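Local coordinates for protein alanine dehydrogenase/pyridine nucleotide transhydrogenase (Mycobacterium smegmatis str. MC2 155, PDB 3P2Y) that probably serves as the alpha 1 subunit of a proton-pumping transhydrogenase that passes reducing equivalents between NADH and NADP, at residues V284-A289 against C309-P314; S296-L301 against H321-T326. One frame throughout, in Å; residues are numbered along the deposited sequence. Where two conformers were deposited one is given.

Contact 1 of 2, residues V284-A289 against C309-P314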
ATOM      1  N   VAL A 284      22.819  -2.932  -4.103  1.00 19.12           N
ATOM      2  CA  VAL A 284      22.213  -2.549  -5.374  1.00 17.83           C
ATOM      3  C   VAL A 284      23.011  -1.357  -5.892  1.00 18.58           C
ATOM      4  O   VAL A 284      22.852  -0.227  -5.415  1.00 18.44           O
ATOM      5  CB  VAL A 284      20.717  -2.180  -5.216  1.00 16.99           C
ATOM      6  CG1 VAL A 284      20.104  -1.695  -6.552  1.00 16.50           C
ATOM      7  CG2 VAL A 284      19.906  -3.391  -4.652  1.00 13.01           C
ATOM      8  N   THR A 285      23.868  -1.620  -6.870  1.00 19.28           N
ATOM      9  CA  THR A 285      24.665  -0.551  -7.491  1.00 20.21           C
ATOM     10  C   THR A 285      23.764   0.333  -8.335  1.00 19.94           C
ATOM     11  O   THR A 285      22.644  -0.054  -8.702  1.00 18.84           O
ATOM     12  CB  THR A 285      25.733  -1.148  -8.438  1.00 20.42           C
ATOM     13  OG1 THR A 285      25.074  -1.903  -9.463  1.00 20.05           O
ATOM     14  CG2 THR A 285      26.714  -2.042  -7.678  1.00 21.83           C
ATOM     15  N   ALA A 286      24.276   1.514  -8.690  1.00 20.58           N
ATOM     16  CA  ALA A 286      23.585   2.371  -9.643  1.00 20.96           C
ATOM     17  C   ALA A 286      23.228   1.629 -10.941  1.00 21.05           C
ATOM     18  O   ALA A 286      22.111   1.780 -11.441  1.00 21.13           O
ATOM     19  CB  ALA A 286      24.427   3.611  -9.944  1.00 21.71           C
ATOM     20  N   ALA A 287      24.169   0.845 -11.482  1.00 21.28           N
ATOM     21  CA  ALA A 287      23.946   0.086 -12.724  1.00 21.89           C
ATOM     22  C   ALA A 287      22.830  -0.956 -12.595  1.00 21.27           C
ATOM     23  O   ALA A 287      22.042  -1.154 -13.530  1.00 21.58           O
ATOM     24  CB  ALA A 287      25.225  -0.590 -13.169  1.00 22.63           C
ATOM     25  N   ALA A 288      22.796  -1.643 -11.455  1.00 20.24           N
ATOM     26  CA  ALA A 288      21.755  -2.653 -11.191  1.00 19.76           C
ATOM     27  C   ALA A 288      20.377  -2.006 -11.230  1.00 19.90           C
ATOM     28  O   ALA A 288      19.491  -2.487 -11.937  1.00 20.40           O
ATOM     29  CB  ALA A 288      21.982  -3.328  -9.834  1.00 18.96           C
ATOM     30  N   ALA A 289      20.221  -0.892 -10.506  1.00 19.97           N
ATOM     31  CA  ALA A 289      18.935  -0.189 -10.438  1.00 20.36           C
ATOM     32  C   ALA A 289      18.538   0.327 -11.811  1.00 20.71           C
ATOM     33  O   ALA A 289      17.400   0.166 -12.231  1.00 19.91           O
ATOM     34  CB  ALA A 289      18.986   0.964  -9.435  1.00 20.06           C
ATOM     35  N   CYS A 309      21.146   0.718  -1.457  1.00 17.84           N
ATOM     36  CA  CYS A 309      21.164   1.125  -2.862  1.00 18.39           C
ATOM     37  C   CYS A 309      21.935   2.419  -2.991  1.00 18.72           C
ATOM     38  O   CYS A 309      21.687   3.378  -2.269  1.00 17.96           O
ATOM     39  CB  CYS A 309      19.743   1.287  -3.438  1.00 18.06           C
ATOM     40  SG  CYS A 309      19.688   1.737  -5.191  1.00 19.67           S
ATOM     41  N   GLU A 310      22.868   2.431  -3.938  1.00 20.33           N
ATOM     42  CA  GLU A 310      23.695   3.607  -4.220  1.00 21.04           C
ATOM     43  C   GLU A 310      22.881   4.884  -4.523  1.00 21.11           C
ATOM     44  O   GLU A 310      23.314   5.999  -4.216  1.00 21.27           O
ATOM     45  CB  GLU A 310      24.648   3.255  -5.378  1.00 23.01           C
ATOM     46  CG  GLU A 310      25.552   4.365  -5.905  1.00 25.80           C
ATOM     47  CD  GLU A 310      26.514   3.875  -7.007  1.00 30.74           C
ATOM     48  OE1 GLU A 310      26.474   2.672  -7.398  1.00 27.62           O
ATOM     49  OE2 GLU A 310      27.308   4.718  -7.486  1.00 33.02           O
ATOM     50  N   LEU A 311      21.705   4.718  -5.117  1.00 19.04           N
ATOM     51  CA  LEU A 311      20.906   5.867  -5.537  1.00 18.90           C
ATOM     52  C   LEU A 311      19.869   6.281  -4.485  1.00 17.63           C
ATOM     53  O   LEU A 311      19.109   7.224  -4.690  1.00 17.34           O
ATOM     54  CB  LEU A 311      20.246   5.574  -6.885  1.00 18.38           C
ATOM     55  CG  LEU A 311      21.231   5.292  -8.029  1.00 20.49           C
ATOM     56  CD1 LEU A 311      20.512   4.712  -9.237  1.00 22.97           C
ATOM     57  CD2 LEU A 311      22.000   6.577  -8.405  1.00 23.53           C
ATOM     58  N   THR A 312      19.841   5.564  -3.365  1.00 17.13           N
ATOM     59  CA  THR A 312      18.872   5.865  -2.312  1.00 16.64           C
ATOM     60  C   THR A 312      19.018   7.258  -1.735  1.00 16.69           C
ATOM     61  O   THR A 312      20.133   7.699  -1.398  1.00 16.50           O
ATOM     62  CB  THR A 312      18.941   4.802  -1.195  1.00 17.06           C
ATOM     63  OG1 THR A 312      18.323   3.623  -1.691  1.00 17.03           O
ATOM     64  CG2 THR A 312      18.247   5.257   0.097  1.00 17.58           C
ATOM     65  N   GLU A 313      17.889   7.952  -1.645  1.00 15.83           N
ATOM     66  CA  GLU A 313      17.799   9.206  -0.898  1.00 16.91           C
ATOM     67  C   GLU A 313      16.963   8.942   0.360  1.00 16.82           C
ATOM     68  O   GLU A 313      15.734   8.806   0.271  1.00 16.18           O
ATOM     69  CB  GLU A 313      17.186  10.294  -1.779  1.00 16.79           C
ATOM     70  CG  GLU A 313      18.061  10.614  -3.002  1.00 18.00           C
ATOM     71  CD  GLU A 313      17.453  11.657  -3.930  1.00 21.24           C
ATOM     72  OE1 GLU A 313      16.695  12.515  -3.429  1.00 19.52           O
ATOM     73  OE2 GLU A 313      17.746  11.617  -5.161  1.00 20.64           O
ATOM     74  N   PRO A 314      17.622   8.849   1.538  1.00 17.27           N
ATOM     75  CA  PRO A 314      16.945   8.458   2.795  1.00 17.07           C
ATOM     76  C   PRO A 314      15.668   9.265   3.093  1.00 16.72           C
ATOM     77  O   PRO A 314      15.660  10.516   2.972  1.00 16.45           O
ATOM     78  CB  PRO A 314      18.034   8.686   3.866  1.00 18.13           C
ATOM     79  CG  PRO A 314      19.325   8.455   3.121  1.00 19.43           C
ATOM     80  CD  PRO A 314      19.083   9.005   1.729  1.00 18.44           C
TER
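The N-terminal end of the short helix 286-290 meets a type I beta turn, C309 to T312, in a contact carried by V284, A286, C309, E310 and L311. V284 is bridged to C309: E310 N donates to V284 O at 3.0 Å, V284 is also backbone-bonded to N308, and C309 CA makes a C-H...O contact with V284 O. One residue on, the E310 side chain reaches back over the helix end. With CG anti to the backbone N (chi1 176°) and the chain extended beyond it, OE1 accepts from A286 N at 2.8 Å, the donor lying above the carboxylate plane and not within it. The A286 methyl packs against the same carboxylate, CB to E310 CD 3.6 Å. Next door, T285 is the N-cap: its OG1 accepts from A288 N at 3.0 Å and also pairs with E260. Beside these bonds lies a small apolar patch, where C309 SG sits 3.7 Å from V284 CG1, and L311 brings CD1 to 4.1 Å from A289 CB and CG alongside the A286 methyl. Two first-turn N-H groups thus have side-chain acceptors, one local and one from a remote turn, an arrangement typical of a capped helix N-terminus.

Contact 2 of 2, residues S296-L301 against H321-T326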
ATOM      1  N   SER A 296       9.622  -0.492 -12.330  1.00  9.56           N
ATOM      2  CA  SER A 296      10.110  -1.368 -11.246  1.00  9.55           C
ATOM      3  C   SER A 296      10.391  -0.527 -10.007  1.00  9.55           C
ATOM      4  O   SER A 296      10.506   0.706 -10.100  1.00 10.20           O
ATOM      5  CB  SER A 296      11.365  -2.130 -11.682  1.00  9.71           C
ATOM      6  OG  SER A 296      11.107  -2.893 -12.861  1.00 10.39           O
ATOM      7  N   VAL A 297      10.427  -1.153  -8.835  1.00  9.03           N
ATOM      8  CA  VAL A 297      10.625  -0.393  -7.593  1.00  8.69           C
ATOM      9  C   VAL A 297      11.702  -1.065  -6.749  1.00  9.11           C
ATOM     10  O   VAL A 297      11.711  -2.291  -6.620  1.00 10.30           O
ATOM     11  CB  VAL A 297       9.316  -0.370  -6.722  1.00  8.44           C
ATOM     12  CG1 VAL A 297       9.509   0.441  -5.432  1.00  8.50           C
ATOM     13  CG2 VAL A 297       8.112   0.223  -7.506  1.00  8.48           C
ATOM     14  N   VAL A 298      12.581  -0.253  -6.160  1.00  9.19           N
ATOM     15  CA  VAL A 298      13.522  -0.706  -5.152  1.00  9.13           C
ATOM     16  C   VAL A 298      13.066  -0.110  -3.828  1.00  8.70           C
ATOM     17  O   VAL A 298      12.972   1.125  -3.698  1.00  8.39           O
ATOM     18  CB  VAL A 298      14.982  -0.202  -5.434  1.00  9.45           C
ATOM     19  CG1 VAL A 298      15.965  -0.580  -4.267  1.00 11.16           C
ATOM     20  CG2 VAL A 298      15.500  -0.764  -6.776  1.00  9.87           C
ATOM     21  N   VAL A 299      12.790  -0.976  -2.854  1.00  7.09           N
ATOM     22  CA  VAL A 299      12.388  -0.518  -1.505  1.00  8.04           C
ATOM     23  C   VAL A 299      13.593  -0.813  -0.602  1.00  9.15           C
ATOM     24  O   VAL A 299      13.899  -1.967  -0.290  1.00  9.94           O
ATOM     25  CB  VAL A 299      11.149  -1.257  -0.979  1.00  7.20           C
ATOM     26  CG1 VAL A 299      10.713  -0.644   0.403  1.00  6.04           C
ATOM     27  CG2 VAL A 299       9.969  -1.195  -2.005  1.00  9.16           C
ATOM     28  N   ASP A 300      14.307   0.245  -0.230  1.00  9.15           N
ATOM     29  CA  ASP A 300      15.551   0.144   0.541  1.00 10.00           C
ATOM     30  C   ASP A 300      15.221   0.465   1.990  1.00  9.88           C
ATOM     31  O   ASP A 300      14.827   1.599   2.315  1.00 10.70           O
ATOM     32  CB  ASP A 300      16.549   1.158  -0.074  1.00  9.99           C
ATOM     33  CG  ASP A 300      17.950   1.103   0.533  1.00 12.86           C
ATOM     34  OD1 ASP A 300      18.171   0.516   1.614  1.00 12.95           O
ATOM     35  OD2 ASP A 300      18.841   1.748  -0.078  1.00 14.39           O
ATOM     36  N   LEU A 301      15.331  -0.532   2.872  1.00  9.80           N
ATOM     37  CA  LEU A 301      14.995  -0.327   4.282  1.00 10.56           C
ATOM     38  C   LEU A 301      16.156   0.193   5.111  1.00 11.37           C
ATOM     39  O   LEU A 301      15.994   0.453   6.299  1.00 12.06           O
ATOM     40  CB  LEU A 301      14.489  -1.613   4.948  1.00 11.08           C
ATOM     41  CG  LEU A 301      13.261  -2.286   4.301  1.00 12.52           C
ATOM     42  CD1 LEU A 301      12.690  -3.355   5.248  1.00 12.76           C
ATOM     43  CD2 LEU A 301      12.218  -1.242   3.964  1.00 14.87           C
ATOM     44  N   HIS A 321      15.933   6.947 -14.109  1.00 17.46           N
ATOM     45  CA  HIS A 321      15.781   6.230 -15.377  0.70 18.08           C
ATOM     46  C   HIS A 321      14.542   5.316 -15.357  1.00 17.23           C
ATOM     47  O   HIS A 321      14.583   4.143 -15.740  1.00 17.55           O
ATOM     48  CB  HIS A 321      17.074   5.484 -15.723  0.70 19.32           C
ATOM     49  CG  HIS A 321      18.214   6.403 -16.046  0.70 22.55           C
ATOM     50  ND1 HIS A 321      19.123   6.827 -15.100  0.70 26.25           N
ATOM     51  CD2 HIS A 321      18.563   7.016 -17.201  0.70 25.47           C
ATOM     52  CE1 HIS A 321      19.991   7.649 -15.660  0.70 25.12           C
ATOM     53  NE2 HIS A 321      19.680   7.774 -16.937  0.70 27.09           N
ATOM     54  N   GLY A 322      13.420   5.890 -14.914  1.00 16.07           N
ATOM     55  CA  GLY A 322      12.127   5.168 -14.884  1.00 15.94           C
ATOM     56  C   GLY A 322      11.982   4.153 -13.768  1.00 14.72           C
ATOM     57  O   GLY A 322      10.955   3.469 -13.687  1.00 15.51           O
ATOM     58  N   VAL A 323      12.978   4.073 -12.888  1.00 13.80           N
ATOM     59  CA  VAL A 323      12.947   3.089 -11.765  1.00 13.28           C
ATOM     60  C   VAL A 323      12.728   3.825 -10.453  1.00 12.85           C
ATOM     61  O   VAL A 323      13.443   4.794 -10.132  1.00 13.26           O
ATOM     62  CB  VAL A 323      14.252   2.235 -11.711  1.00 13.22           C
ATOM     63  CG1 VAL A 323      14.230   1.265 -10.522  1.00 13.19           C
ATOM     64  CG2 VAL A 323      14.446   1.444 -13.020  1.00 14.52           C
ATOM     65  N   THR A 324      11.736   3.382  -9.675  1.00 12.03           N
ATOM     66  CA  THR A 324      11.379   4.111  -8.450  1.00 11.63           C
ATOM     67  C   THR A 324      12.265   3.578  -7.321  1.00 11.30           C
ATOM     68  O   THR A 324      12.368   2.368  -7.129  1.00 12.30           O
ATOM     69  CB  THR A 324       9.884   3.918  -8.094  1.00 11.56           C
ATOM     70  OG1 THR A 324       9.062   4.438  -9.150  1.00 12.58           O
ATOM     71  CG2 THR A 324       9.503   4.615  -6.756  1.00 11.54           C
ATOM     72  N   ILE A 325      12.943   4.472  -6.600  1.00 10.69           N
ATOM     73  CA  ILE A 325      13.783   4.092  -5.465  0.50 11.15           C
ATOM     74  C   ILE A 325      13.211   4.748  -4.215  1.00 10.39           C
ATOM     75  O   ILE A 325      13.180   5.983  -4.132  1.00 11.98           O
ATOM     76  CB  ILE A 325      15.235   4.573  -5.676  0.50 11.89           C
ATOM     77  CG1 ILE A 325      15.665   4.314  -7.134  0.50 12.11           C
ATOM     78  CG2 ILE A 325      16.171   3.912  -4.658  0.50 11.89           C
ATOM     79  CD1 ILE A 325      15.819   2.833  -7.457  0.50 14.04           C
ATOM     80  N   THR A 326      12.761   3.949  -3.245  1.00  9.81           N
ATOM     81  CA  THR A 326      12.104   4.534  -2.070  1.00  9.14           C
ATOM     82  C   THR A 326      12.819   4.113  -0.799  1.00  9.72           C
ATOM     83  O   THR A 326      13.305   2.985  -0.721  1.00  9.43           O
ATOM     84  CB  THR A 326      10.603   4.195  -2.029  1.00  8.72           C
ATOM     85  OG1 THR A 326       9.962   4.931  -0.970  1.00  9.98           O
ATOM     86  CG2 THR A 326      10.365   2.646  -1.840  1.00  7.72           C
TER
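Four backbone hydrogen bonds tie S296-D300 to T324-T326, joining strands 297-300 and 323-326 in parallel, with an angle of 11° between their directions. T324 N donates to S296 O at 3.0 Å, and T324 O in turn takes V298 N at 2.8 Å. The pattern repeats two residues on: T326 N donates to V298 O at 2.9 Å, and D300 N to T326 O at 3.0 Å. The bond from T324 N to S296 O is tilted somewhat from its carbonyl plane; the other three run nearly straight into their carbonyls. V297 CA and I325 CA add C-H...O contacts to T324 O and V298 O.

Side chains pair alongside one another on both faces. On the face of V297, V299, T324 and T326, the T326 methyl does most of the touching. With OG1 anti to the backbone N (chi1 -172°), CG2 is left between the backbone N and the carbonyl carbon, where it lies 3.5 Å from V298 O and 3.9 Å from V299 CG2. The hydroxyl instead pairs with OG1 of T317, and a bound ethanediol, probably from the crystallisation liquor, lies beside this side chain. Helix 148-167 packs over V297 and T326, and L66 of the second subunit reaches T324. On the face of V298 and I325, one of the two deposited conformers of I325 puts CD1 3.7 Å from V298 CG2, while V323 CG1 lies farther from that same methyl.

The pair belongs to the parallel part of the Rossmann-type sheet, where strand 323-326 continues the run 268-271, 297-300 and strand 317-320 follows antiparallel. Main-chain amides thus supply the hydrogen bonds across this buried contact, and apolar methyl groups pack around them.

Contacts 1 and 2 cross along the chain, their segments alternating: helix 286-290 leads into strand 297-300, and the C309 turn precedes strand 323-326. Their centres lie 8 Å apart. D300, at the end of strand 297-300, joins them: its OD2 is a short 2.5 Å from T312 OG1 and 2.9 Å from C309 N, both probable hydrogen bonds, so one carboxylate oxygen of contact 2 probably holds the turn of contact 1 at two points. Packing adds to this, with A289 O 3.3 Å from V323 CG2. Both contacts lie away from the protein's calcium sites; together they join the sheet to the helix and turn beside it.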